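Local coordinates for flagellar hook-associated protein 3 (Bacillus cereus, PDB 5ZIY) that probably forms part of the junction that joins the bacterial flagellar hook to the filament, at residues A[19-24]-A[198-203]; A[26-31]-A[192-197]; A[39-44]-A[84-89]; A[93-96]-A[101-104]; A[121-124]-A[128-131]. All blocks are in the same frame, centred on the assembly; numbering follows the deposited sequence.

In the fold
Contacts 1 and 2 pair the same two long helices, 8-60 and 162-204, at neighbouring levels, their centres about 9 Å apart. The first lies at the surface and rests on one methionine, whereas the second is partly buried and closes round an isoleucine. Contact 3, about 6 Å from the chain's centre, joins helix 8-60 to the end of helix 67-87 through two threonines, a leucine and a glycine. Contact 5, a beta hairpin, is held by backbone hydrogen bonds; one face is polar, and its apolar face meets residues of contacts 1 and 2. Contact 4, a surface loop bridged by water, touches contact 3. Glutamates of contacts 4 and 5 each bind a zinc ion.

Contact 1: residues A[19-24]-A[198-203]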
# COMPACT_ATOMS: atom_id res chain seq x y z
N ALA A 19 15.68 12.56 -26.06
CA ALA A 19 14.90 13.36 -25.09
C ALA A 19 13.65 12.63 -24.58
O ALA A 19 13.21 12.80 -23.40
CB ALA A 19 14.52 14.70 -25.69
N ASN A 20 13.00 11.86 -25.45
CA ASN A 20 11.88 11.02 -24.99
C ASN A 20 12.37 9.97 -23.98
O ASN A 20 11.72 9.73 -22.97
CB ASN A 20 11.20 10.35 -26.16
CG ASN A 20 10.19 11.28 -26.85
OD1 ASN A 20 10.02 11.23 -28.08
ND2 ASN A 20 9.47 12.07 -26.05
N MET A 21 13.54 9.39 -24.25
CA MET A 21 14.10 8.36 -23.39
C MET A 21 14.48 8.88 -22.03
O MET A 21 14.23 8.22 -21.04
CB MET A 21 15.34 7.74 -24.04
CG MET A 21 14.96 7.01 -25.29
SD MET A 21 16.25 5.93 -25.85
CE MET A 21 15.37 5.15 -27.22
N GLU A 22 15.11 10.04 -21.98
CA GLU A 22 15.38 10.73 -20.71
C GLU A 22 14.12 10.95 -19.86
O GLU A 22 14.13 10.72 -18.64
CB GLU A 22 16.04 12.09 -20.95
N GLN A 23 13.05 11.41 -20.49
CA GLN A 23 11.86 11.74 -19.72
C GLN A 23 11.27 10.45 -19.19
O GLN A 23 10.86 10.37 -18.05
CB GLN A 23 10.82 12.47 -20.58
CG GLN A 23 9.55 12.83 -19.78
CD GLN A 23 9.89 13.66 -18.56
OE1 GLN A 23 10.54 14.72 -18.68
NE2 GLN A 23 9.49 13.19 -17.38
N MET A 24 11.21 9.44 -20.03
CA MET A 24 10.71 8.14 -19.62
C MET A 24 11.50 7.54 -18.45
O MET A 24 10.92 6.97 -17.55
CB MET A 24 10.76 7.19 -20.81
CG MET A 24 10.17 5.84 -20.50
SD MET A 24 8.41 5.84 -20.40
CE MET A 24 8.06 4.06 -20.54
N SER A 198 16.96 1.11 -21.29
CA SER A 198 18.42 1.03 -21.21
C SER A 198 19.04 0.42 -22.48
O SER A 198 20.04 0.94 -23.00
CB SER A 198 18.85 0.20 -20.01
OG SER A 198 18.37 0.76 -18.80
N GLU A 199 18.44 -0.68 -22.96
CA GLU A 199 18.87 -1.36 -24.19
C GLU A 199 18.68 -0.40 -25.37
O GLU A 199 19.53 -0.32 -26.24
CB GLU A 199 18.11 -2.69 -24.44
CG GLU A 199 18.56 -3.93 -23.58
CD GLU A 199 17.70 -5.22 -23.81
OE1 GLU A 199 16.49 -5.07 -24.12
OE2 GLU A 199 18.22 -6.37 -23.65
N GLN A 200 17.58 0.36 -25.38
CA GLN A 200 17.37 1.36 -26.43
C GLN A 200 18.33 2.56 -26.30
O GLN A 200 18.79 3.09 -27.33
CB GLN A 200 15.92 1.84 -26.49
CG GLN A 200 14.89 0.73 -26.76
CD GLN A 200 13.42 1.20 -26.59
OE1 GLN A 200 13.16 2.24 -25.98
NE2 GLN A 200 12.48 0.43 -27.11
N ASN A 201 18.67 2.96 -25.09
CA ASN A 201 19.67 4.03 -24.95
C ASN A 201 21.04 3.69 -25.57
O ASN A 201 21.67 4.52 -26.22
CB ASN A 201 19.88 4.45 -23.50
CG ASN A 201 20.84 5.63 -23.40
OD1 ASN A 201 20.63 6.67 -24.02
ND2 ASN A 201 21.92 5.45 -22.64
N VAL A 202 21.48 2.45 -25.38
CA VAL A 202 22.80 2.03 -25.84
C VAL A 202 22.93 2.10 -27.36
O VAL A 202 23.99 2.47 -27.90
CB VAL A 202 23.10 0.60 -25.40
CG1 VAL A 202 24.45 0.11 -26.01
CG2 VAL A 202 23.11 0.53 -23.87
N ALA A 203 21.84 1.76 -28.04
CA ALA A 203 21.79 1.82 -29.50
C ALA A 203 21.98 3.26 -29.97
O ALA A 203 22.82 3.53 -30.84
CB ALA A 203 20.45 1.28 -29.99
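Met21 spans the gap between two long antiparallel helices, 8-60 and 162-204, and ends on Gln200 near the outer tip of this helical pair. Its methyl carbon CE settles 3.4 Å from Gln200 CB, a snug carbon contact on the stem of the glutamine, while Gln200 OE1 comes within 3.9 Å of the same CE. Just behind the methyl, SD faces the backbone of the next residue, 3.9 Å from Asn201 N, without a hydrogen bond. Asn201 thus offers its main chain here more than its amide group.

The two long side chains cross at about a right angle. Met21 has CG anti to its carbonyl carbon (chi1 -65°) and runs out extended beyond it, which gives the thioether its full reach between helices. An unbranched, flexible methionine suits such a place, because it can lie across a neighbouring backbone with little steric demand. Gln200 suits the rim of the contact for another reason: its methylene stem is apolar, yet its amide can meet solvent.

Farther out, Met21 also touches Leu204, which extends its footing along helix 162-204. On helix 8-60 the Asn20 side chain makes a weak hydrogen bond to Asn125, and Gln23 NE2 donates to Asp27 OD1 one turn on. The helical frame carrying Met21 is regular, with Gln23 N bonded to Ala19 O at 3.2 Å.

Contact 2: residues A[26-31]-A[192-197]; sequences KDIADS and TFKTIL
Ile28 fits its CD1 methyl between Phe193 and Leu197, and almost all of the close packing involves that one carbon. It stands 3.6 Å from Phe193 CB and also meets backbone, at 3.6 Å from Lys194 N. Leu197 CD1 is modelled 3.4 Å away, but that closeness is doubtful, since the same leucine methyl also sits too near Met24 CG. Ile28 holds CG1 beside its own backbone N (chi1 -70°), so that this longer branch is the one driven into the opposite helix. A beta-branched residue is well suited to the task: one arm probes deeply and the other, CG2, covers the flank.

That flank is the loose side. CG2 comes no nearer than 4.2 Å to Lys194 CB. Of that side chain only CB borders Ile28; the extended remainder leads the charged end away from the contact. Phe193 likewise lends mainly its CB, because its ring leads away to an edge-to-face stack on Tyr128.

Within segment 26-31 of helix 8-60, Ser31 OG donates to Asp27 O at 2.7 Å, on the opposite face of that carbonyl plane from Ser31 N, so a buried hydroxyl is satisfied within its own helix.

The axes of the two segments approach to 10.2 Å at 155° between their directions, an antiparallel helix pair as in the flagellin-type alpha-helical domain, where N-terminal and C-terminal helices pack together.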
# COMPACT_ATOMS: atom_id res chain seq x y z
N LYS A 26 13.03 9.26 -16.11
CA LYS A 26 12.61 9.98 -14.90
C LYS A 26 11.24 9.50 -14.45
O LYS A 26 11.01 9.28 -13.28
CB LYS A 26 12.59 11.48 -15.15
CG LYS A 26 13.99 12.03 -15.17
CD LYS A 26 14.16 13.21 -16.13
CE LYS A 26 13.68 14.52 -15.57
NZ LYS A 26 14.48 15.66 -16.21
N ASP A 27 10.34 9.31 -15.40
CA ASP A 27 8.98 8.86 -15.09
C ASP A 27 9.06 7.47 -14.42
O ASP A 27 8.37 7.20 -13.43
CB ASP A 27 8.18 8.78 -16.37
CG ASP A 27 7.76 10.15 -16.90
OD1 ASP A 27 8.01 11.20 -16.22
OD2 ASP A 27 7.10 10.14 -18.00
N ILE A 28 9.92 6.59 -14.95
CA ILE A 28 10.09 5.26 -14.34
C ILE A 28 10.69 5.41 -12.94
O ILE A 28 10.15 4.84 -12.00
CB ILE A 28 10.94 4.30 -15.22
CG1 ILE A 28 10.14 3.93 -16.47
CG2 ILE A 28 11.33 3.03 -14.46
CD1 ILE A 28 10.95 3.13 -17.49
N ALA A 29 11.77 6.19 -12.78
CA ALA A 29 12.31 6.43 -11.44
C ALA A 29 11.24 6.97 -10.44
O ALA A 29 11.10 6.46 -9.35
CB ALA A 29 13.58 7.35 -11.48
N ASP A 30 10.48 7.98 -10.82
CA ASP A 30 9.43 8.50 -9.94
C ASP A 30 8.42 7.45 -9.58
O ASP A 30 8.05 7.31 -8.40
CB ASP A 30 8.71 9.69 -10.61
CG ASP A 30 9.61 10.92 -10.79
OD1 ASP A 30 10.68 11.00 -10.14
OD2 ASP A 30 9.24 11.82 -11.56
N SER A 31 8.00 6.68 -10.58
CA SER A 31 6.98 5.68 -10.37
C SER A 31 7.46 4.58 -9.46
O SER A 31 6.68 4.11 -8.62
CB SER A 31 6.54 5.10 -11.71
OG SER A 31 6.03 6.14 -12.52
N THR A 192 10.74 -3.89 -16.28
CA THR A 192 10.89 -4.30 -17.68
C THR A 192 11.00 -3.05 -18.56
O THR A 192 11.84 -3.01 -19.45
CB THR A 192 9.72 -5.18 -18.19
OG1 THR A 192 9.50 -6.25 -17.28
CG2 THR A 192 9.98 -5.75 -19.55
N PHE A 193 10.17 -2.05 -18.31
CA PHE A 193 10.24 -0.80 -19.08
C PHE A 193 11.68 -0.22 -18.97
O PHE A 193 12.25 0.13 -20.00
CB PHE A 193 9.19 0.25 -18.66
CG PHE A 193 7.80 0.04 -19.25
CD1 PHE A 193 7.61 -0.27 -20.58
CD2 PHE A 193 6.69 0.19 -18.46
CE1 PHE A 193 6.35 -0.44 -21.09
CE2 PHE A 193 5.40 0.02 -18.97
CZ PHE A 193 5.24 -0.32 -20.28
N LYS A 194 12.24 -0.17 -17.76
CA LYS A 194 13.61 0.35 -17.53
C LYS A 194 14.66 -0.38 -18.37
O LYS A 194 15.49 0.25 -18.99
CB LYS A 194 14.00 0.24 -16.04
CG LYS A 194 15.15 1.15 -15.64
CD LYS A 194 15.45 1.05 -14.15
CE LYS A 194 16.79 1.71 -13.83
NZ LYS A 194 17.16 1.46 -12.41
N THR A 195 14.58 -1.71 -18.38
CA THR A 195 15.54 -2.57 -19.08
C THR A 195 15.42 -2.37 -20.57
O THR A 195 16.42 -2.18 -21.23
CB THR A 195 15.35 -4.07 -18.74
OG1 THR A 195 15.38 -4.23 -17.33
CG2 THR A 195 16.52 -4.92 -19.35
N ILE A 196 14.18 -2.32 -21.08
CA ILE A 196 13.93 -1.98 -22.48
C ILE A 196 14.54 -0.60 -22.83
O ILE A 196 15.29 -0.50 -23.80
CB ILE A 196 12.40 -1.97 -22.83
CG1 ILE A 196 11.80 -3.39 -22.75
CG2 ILE A 196 12.20 -1.45 -24.23
CD1 ILE A 196 10.23 -3.43 -22.75
N LEU A 197 14.27 0.42 -22.02
CA LEU A 197 14.83 1.75 -22.28
C LEU A 197 16.35 1.80 -22.24
O LEU A 197 16.96 2.48 -23.06
CB LEU A 197 14.27 2.77 -21.32
CG LEU A 197 12.82 3.12 -21.59
CD1 LEU A 197 12.34 4.05 -20.49
CD2 LEU A 197 12.65 3.77 -22.99

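Contact 3: residues A[39-44]-A[84-89]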
# COMPACT_ATOMS: atom_id res chain seq x y z
N GLU A 39 4.53 -0.87 -1.74
CA GLU A 39 4.72 -2.27 -1.48
C GLU A 39 5.26 -2.51 -0.05
O GLU A 39 4.87 -3.47 0.62
CB GLU A 39 5.66 -2.83 -2.54
CG GLU A 39 5.86 -4.26 -2.47
CD GLU A 39 6.89 -4.74 -3.51
OE1 GLU A 39 7.71 -3.90 -3.91
OE2 GLU A 39 6.85 -5.92 -3.90
N ASN A 40 6.15 -1.62 0.39
CA ASN A 40 6.74 -1.69 1.72
C ASN A 40 5.67 -1.46 2.80
O ASN A 40 5.70 -2.12 3.83
CB ASN A 40 7.89 -0.66 1.88
CG ASN A 40 9.17 -1.06 1.14
OD1 ASN A 40 9.30 -2.17 0.61
ND2 ASN A 40 10.16 -0.15 1.14
N THR A 41 4.73 -0.53 2.56
CA THR A 41 3.62 -0.26 3.46
C THR A 41 2.70 -1.48 3.56
O THR A 41 2.32 -1.92 4.66
CB THR A 41 2.86 0.98 2.97
OG1 THR A 41 3.79 2.06 2.87
CG2 THR A 41 1.71 1.37 3.89
N LEU A 42 2.39 -2.08 2.42
CA LEU A 42 1.59 -3.30 2.39
C LEU A 42 2.23 -4.47 3.12
O LEU A 42 1.51 -5.22 3.82
CB LEU A 42 1.23 -3.70 0.93
CG LEU A 42 0.21 -2.74 0.31
CD1 LEU A 42 0.29 -2.82 -1.19
CD2 LEU A 42 -1.28 -2.98 0.83
N GLN A 43 3.55 -4.61 3.00
CA GLN A 43 4.28 -5.69 3.69
C GLN A 43 4.27 -5.43 5.21
O GLN A 43 4.14 -6.34 6.01
CB GLN A 43 5.71 -5.92 3.15
CG GLN A 43 5.81 -6.12 1.60
CD GLN A 43 5.96 -7.55 1.10
OE1 GLN A 43 6.58 -7.76 0.02
NE2 GLN A 43 5.44 -8.55 1.85
N GLY A 44 4.34 -4.17 5.60
CA GLY A 44 4.27 -3.79 6.97
C GLY A 44 2.90 -4.12 7.54
O GLY A 44 2.82 -4.56 8.69
N VAL A 84 -2.76 1.94 11.42
CA VAL A 84 -3.29 3.26 11.11
C VAL A 84 -2.15 4.19 10.59
O VAL A 84 -2.32 4.86 9.60
CB VAL A 84 -4.01 3.89 12.31
CG1 VAL A 84 -4.40 5.33 12.00
CG2 VAL A 84 -5.27 3.14 12.64
N TYR A 85 -0.99 4.20 11.24
CA TYR A 85 0.19 4.93 10.73
C TYR A 85 0.51 4.54 9.29
O TYR A 85 0.62 5.41 8.43
CB TYR A 85 1.37 4.69 11.67
CG TYR A 85 2.78 4.95 11.17
CD1 TYR A 85 3.33 6.25 11.09
CD2 TYR A 85 3.63 3.87 10.90
CE1 TYR A 85 4.67 6.45 10.67
CE2 TYR A 85 4.95 4.06 10.49
CZ TYR A 85 5.47 5.33 10.37
OH TYR A 85 6.82 5.41 9.95
N LEU A 86 0.54 3.24 9.03
CA LEU A 86 0.86 2.71 7.73
C LEU A 86 -0.24 3.07 6.71
O LEU A 86 0.05 3.38 5.58
CB LEU A 86 1.11 1.17 7.77
CG LEU A 86 2.31 0.57 8.50
CD1 LEU A 86 2.18 -0.99 8.62
CD2 LEU A 86 3.74 0.91 7.87
N ALA A 87 -1.49 3.05 7.09
CA ALA A 87 -2.56 3.40 6.18
C ALA A 87 -2.53 4.88 5.78
O ALA A 87 -3.02 5.25 4.69
CB ALA A 87 -3.95 2.98 6.81
N ASN A 88 -1.92 5.72 6.62
CA ASN A 88 -1.78 7.12 6.38
C ASN A 88 -0.43 7.51 5.73
O ASN A 88 -0.09 8.67 5.78
CB ASN A 88 -1.96 7.91 7.72
CG ASN A 88 -3.39 7.89 8.20
OD1 ASN A 88 -4.31 7.82 7.38
ND2 ASN A 88 -3.60 7.93 9.52
N THR A 89 0.28 6.56 5.11
CA THR A 89 1.51 6.85 4.38
C THR A 89 1.30 7.86 3.23
O THR A 89 0.35 7.78 2.46
CB THR A 89 2.20 5.54 3.87
OG1 THR A 89 2.49 4.72 5.00
CG2 THR A 89 3.51 5.83 3.13
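Thr41 and Thr89 slide past each other in opposite directions, and the methyl of Thr41 slips in over the last turn of helix 67-87. Thr41 CG2 lies 3.1 Å from Leu86 O and 3.6 Å from Thr89 OG1, and the same methyl also stands against Leu86 CB. With chi1 at -56°, OG1 stays beside the backbone N and turns back to hydrogen-bond Gln37 O one turn earlier; it also borders Thr89, without a hydrogen bond, while CG2 packs on Leu86. Threonine suits such a helix interface, for its hydroxyl is satisfied at home while its methyl is pressed outward.

Leu86 works in the other sense, thrusting CD1 toward helix 8-60 to within 3.4 Å of Gly44 C. Glycine fits that spot because its bare backbone lets the leucine methyl come down directly on the main chain.

Leu86 O is gripped twice by Thr89, whose OG1 lies at 2.8 Å and whose N lies at 3.2 Å, both on the same face of the carbonyl plane. These bonds fix the Thr89 side chain just where the helix gives way at Asn88, and Thr89 goes on to pair its backbone with Ile96.

Helices 8-60 and 67-87 run in opposite directions here, so the contact is the close packing of an alpha-helical hairpin, made by threonines, a glycine and one leucine in the flagellin-like N-terminal helical region.

Contact 4: residues A[93-96]-A[101-104]; sequences GRYI and SAEN. With ZN (zinc ion), chain G.
A single water joins Tyr95 to Ser101: Tyr95 N donates to it at 2.9 Å, and Ser101 O lies 2.7 Å from its oxygen. The water stands in for a direct backbone bond, since the two chains are too far apart at this point. Beside it, Ala102 turns its methyl inward, with CB 3.4 Å from Gly93 O and also against Arg94 NH1. A side chain this small lets the loop lie close to the strand.

Gly93 O has a second neighbour, for Arg94 NH1 donates to it at 2.9 Å from above the carbonyl plane, some 45° out of it. The arginine chain is bent at chi2 (-68°), which folds the guanidinium back to the carbonyl of the preceding residue. Gly93 lies in the turn between antiparallel strands 90-91 and 94-95, and Arg94 begins the second strand; the positive phi of Gly93 (76°) is one that glycine adopts easily.

Tyr95 offers the edge of its ring to Ala102, with CE2 3.7 Å from Ala102 CA, which lies in the ring plane. Asn104 O is 3.4 Å from Tyr95 CE2. Leu105 and Pro106 also touch the ring. Glu103 faces the other way, its carboxylate meeting a zinc ion with both oxygens, OE1 and OE2 each at a long 2.6 Å.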
# COMPACT_ATOMS: atom_id res chain seq x y z
N GLY A 93 3.21 14.53 -1.84
CA GLY A 93 2.06 15.37 -1.62
C GLY A 93 0.69 14.70 -1.52
O GLY A 93 -0.27 15.36 -1.24
N ARG A 94 0.64 13.39 -1.69
CA ARG A 94 -0.61 12.67 -1.60
C ARG A 94 -0.50 11.37 -0.81
O ARG A 94 0.57 10.76 -0.72
CB ARG A 94 -1.11 12.34 -3.01
CG ARG A 94 -1.55 13.56 -3.84
CD ARG A 94 -2.78 14.15 -3.25
NE ARG A 94 -3.31 15.30 -3.99
CZ ARG A 94 -3.05 16.59 -3.72
NH1 ARG A 94 -2.22 16.92 -2.75
NH2 ARG A 94 -3.63 17.55 -4.43
N TYR A 95 -1.63 10.97 -0.22
CA TYR A 95 -1.70 9.69 0.51
C TYR A 95 -1.86 8.51 -0.41
O TYR A 95 -2.77 8.49 -1.24
CB TYR A 95 -2.83 9.73 1.52
CG TYR A 95 -2.60 10.76 2.61
CD1 TYR A 95 -1.83 10.46 3.71
CD2 TYR A 95 -3.18 12.01 2.54
CE1 TYR A 95 -1.61 11.41 4.72
CE2 TYR A 95 -2.94 12.99 3.56
CZ TYR A 95 -2.17 12.67 4.63
OH TYR A 95 -1.96 13.59 5.64
N ILE A 96 -1.00 7.50 -0.29
CA ILE A 96 -1.11 6.39 -1.22
C ILE A 96 -2.39 5.59 -1.10
O ILE A 96 -2.82 4.90 -2.09
CB ILE A 96 0.10 5.43 -1.14
CG1 ILE A 96 0.32 4.97 0.27
CG2 ILE A 96 1.43 6.14 -1.66
CD1 ILE A 96 1.12 3.64 0.35
N SER A 101 -7.33 13.41 -2.32
CA SER A 101 -7.33 14.52 -1.37
C SER A 101 -6.31 14.27 -0.27
O SER A 101 -6.15 13.16 0.16
CB SER A 101 -8.70 14.69 -0.78
OG SER A 101 -8.71 15.78 0.12
N ALA A 102 -5.63 15.34 0.14
CA ALA A 102 -4.60 15.29 1.17
C ALA A 102 -4.84 16.38 2.23
O ALA A 102 -3.91 16.83 2.87
CB ALA A 102 -3.23 15.49 0.52
N GLU A 103 -6.07 16.86 2.38
CA GLU A 103 -6.38 17.87 3.40
C GLU A 103 -6.37 17.25 4.78
O GLU A 103 -5.98 17.89 5.75
CB GLU A 103 -7.75 18.49 3.16
CG GLU A 103 -7.79 19.32 1.95
CD GLU A 103 -7.05 20.62 2.15
OE1 GLU A 103 -6.78 20.99 3.33
OE2 GLU A 103 -6.74 21.27 1.14
N ASN A 104 -6.80 15.99 4.85
CA ASN A 104 -6.86 15.26 6.10
C ASN A 104 -6.17 13.94 5.98
O ASN A 104 -6.01 13.37 4.86
CB ASN A 104 -8.31 14.97 6.51
CG ASN A 104 -9.15 16.21 6.58
OD1 ASN A 104 -9.14 16.94 7.57
ND2 ASN A 104 -9.92 16.46 5.53
ZN ZN G . -6.47 23.42 2.59
O HOH W 1 -4.24 11.80 -1.12

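Contact 5: residues A[121-124]-A[128-131]. With ZN (zinc ion), chain C.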
# COMPACT_ATOMS: atom_id res chain seq x y z
N ASN A 121 -4.10 8.86 -11.06
CA ASN A 121 -3.37 8.20 -12.13
C ASN A 121 -2.15 8.97 -12.54
O ASN A 121 -2.19 10.19 -12.63
CB ASN A 121 -4.22 8.04 -13.38
CG ASN A 121 -5.16 6.84 -13.29
OD1 ASN A 121 -5.17 6.10 -12.29
ND2 ASN A 121 -5.93 6.62 -14.35
N TRP A 122 -1.08 8.24 -12.79
CA TRP A 122 0.17 8.78 -13.36
C TRP A 122 0.34 8.07 -14.72
O TRP A 122 -0.11 6.89 -14.94
CB TRP A 122 1.35 8.40 -12.48
CG TRP A 122 1.60 9.25 -11.36
CD1 TRP A 122 0.75 10.16 -10.82
CD2 TRP A 122 2.80 9.32 -10.60
NE1 TRP A 122 1.35 10.78 -9.76
CE2 TRP A 122 2.62 10.31 -9.62
CE3 TRP A 122 4.03 8.67 -10.69
CZ2 TRP A 122 3.58 10.63 -8.70
CZ3 TRP A 122 4.99 8.99 -9.79
CH2 TRP A 122 4.77 9.97 -8.79
N LYS A 123 0.97 8.79 -15.63
CA LYS A 123 1.06 8.34 -16.99
C LYS A 123 2.47 8.52 -17.49
O LYS A 123 3.00 9.60 -17.48
CB LYS A 123 0.07 9.12 -17.80
CG LYS A 123 0.12 8.86 -19.24
CD LYS A 123 -0.98 9.61 -19.92
CE LYS A 123 -0.67 9.79 -21.37
NZ LYS A 123 -1.90 9.80 -22.18
N LEU A 124 3.12 7.44 -17.86
CA LEU A 124 4.46 7.50 -18.39
C LEU A 124 4.51 8.28 -19.70
O LEU A 124 3.49 8.43 -20.37
CB LEU A 124 4.98 6.07 -18.64
CG LEU A 124 5.72 5.36 -17.52
CD1 LEU A 124 5.17 5.73 -16.18
CD2 LEU A 124 5.77 3.81 -17.80
N TYR A 128 1.90 4.65 -20.93
CA TYR A 128 1.49 3.68 -19.90
C TYR A 128 0.94 4.37 -18.64
O TYR A 128 1.59 5.21 -18.05
CB TYR A 128 2.65 2.74 -19.54
CG TYR A 128 2.28 1.68 -18.51
CD1 TYR A 128 1.61 0.50 -18.87
CD2 TYR A 128 2.60 1.87 -17.18
CE1 TYR A 128 1.29 -0.49 -17.88
CE2 TYR A 128 2.25 0.92 -16.21
CZ TYR A 128 1.61 -0.24 -16.55
OH TYR A 128 1.31 -1.11 -15.49
N GLU A 129 -0.24 3.97 -18.23
CA GLU A 129 -0.91 4.54 -17.07
C GLU A 129 -1.10 3.57 -15.93
O GLU A 129 -1.40 2.45 -16.14
CB GLU A 129 -2.31 4.98 -17.47
CG GLU A 129 -2.30 6.02 -18.51
CD GLU A 129 -3.68 6.59 -18.67
OE1 GLU A 129 -4.62 5.79 -18.92
OE2 GLU A 129 -3.80 7.83 -18.52
N PHE A 130 -0.93 4.04 -14.71
CA PHE A 130 -1.27 3.25 -13.52
C PHE A 130 -1.79 4.15 -12.40
O PHE A 130 -1.64 5.37 -12.45
CB PHE A 130 -0.07 2.47 -13.03
CG PHE A 130 0.98 3.32 -12.37
CD1 PHE A 130 1.84 4.09 -13.14
CD2 PHE A 130 1.13 3.33 -11.00
CE1 PHE A 130 2.82 4.85 -12.52
CE2 PHE A 130 2.08 4.14 -10.39
CZ PHE A 130 2.92 4.88 -11.16
N LYS A 131 -2.42 3.52 -11.41
CA LYS A 131 -2.93 4.21 -10.24
C LYS A 131 -1.83 4.38 -9.26
O LYS A 131 -1.33 3.40 -8.74
CB LYS A 131 -4.04 3.41 -9.59
CG LYS A 131 -5.22 3.16 -10.54
CD LYS A 131 -5.97 1.93 -10.12
CE LYS A 131 -7.24 1.67 -10.98
NZ LYS A 131 -8.19 2.79 -10.72
ZN ZN C . -5.66 8.33 -19.49
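Phe130 stands beside Trp122 in an uncommon rotation, its CG set between the backbone N and the carbonyl carbon (chi1 72°), the crowded position. This setting brings the ring across toward the neighbouring strand, where CE1 lies 3.8 Å from Trp122 CB. The two side chains point the same way. Leu124 adds CD1 near the plane of the phenylalanine ring, at its edge, and rests CD2 3.7 Å from Tyr128 CB. Large apolar groups suit this face because it is turned to the helices.

Beneath them the backbones pair antiparallel. Trp122 and Phe130 form a hydrogen-bonded pair, with Trp122 N to Phe130 O at 2.9 Å and Phe130 N to Trp122 O at 3.0 Å. Nearer the turn, Leu124 N donates to Tyr128 O at 2.7 Å. The flanking non-hydrogen-bonded pairs add CA-H...O contacts.

The other face is polar. Lys123 and Glu129 cross obliquely and touch through their carbon stems, but Lys123 NZ remains 4.6 Å from Glu129 OE2, too far for a salt bridge. That oxygen is instead bound to a zinc ion at 2.2 Å, and the metal would be expected to stabilise its negative charge. Asn121 OD1 lies against the stem of Lys131, whose ammonium group makes a salt bridge with Asp119.

Trp122 packs on Ser31 and Val34, Leu124 on Met24 and Met190, and Phe130 on Ser31 and Met190: an amphipathic beta hairpin laid alongside a helix pair.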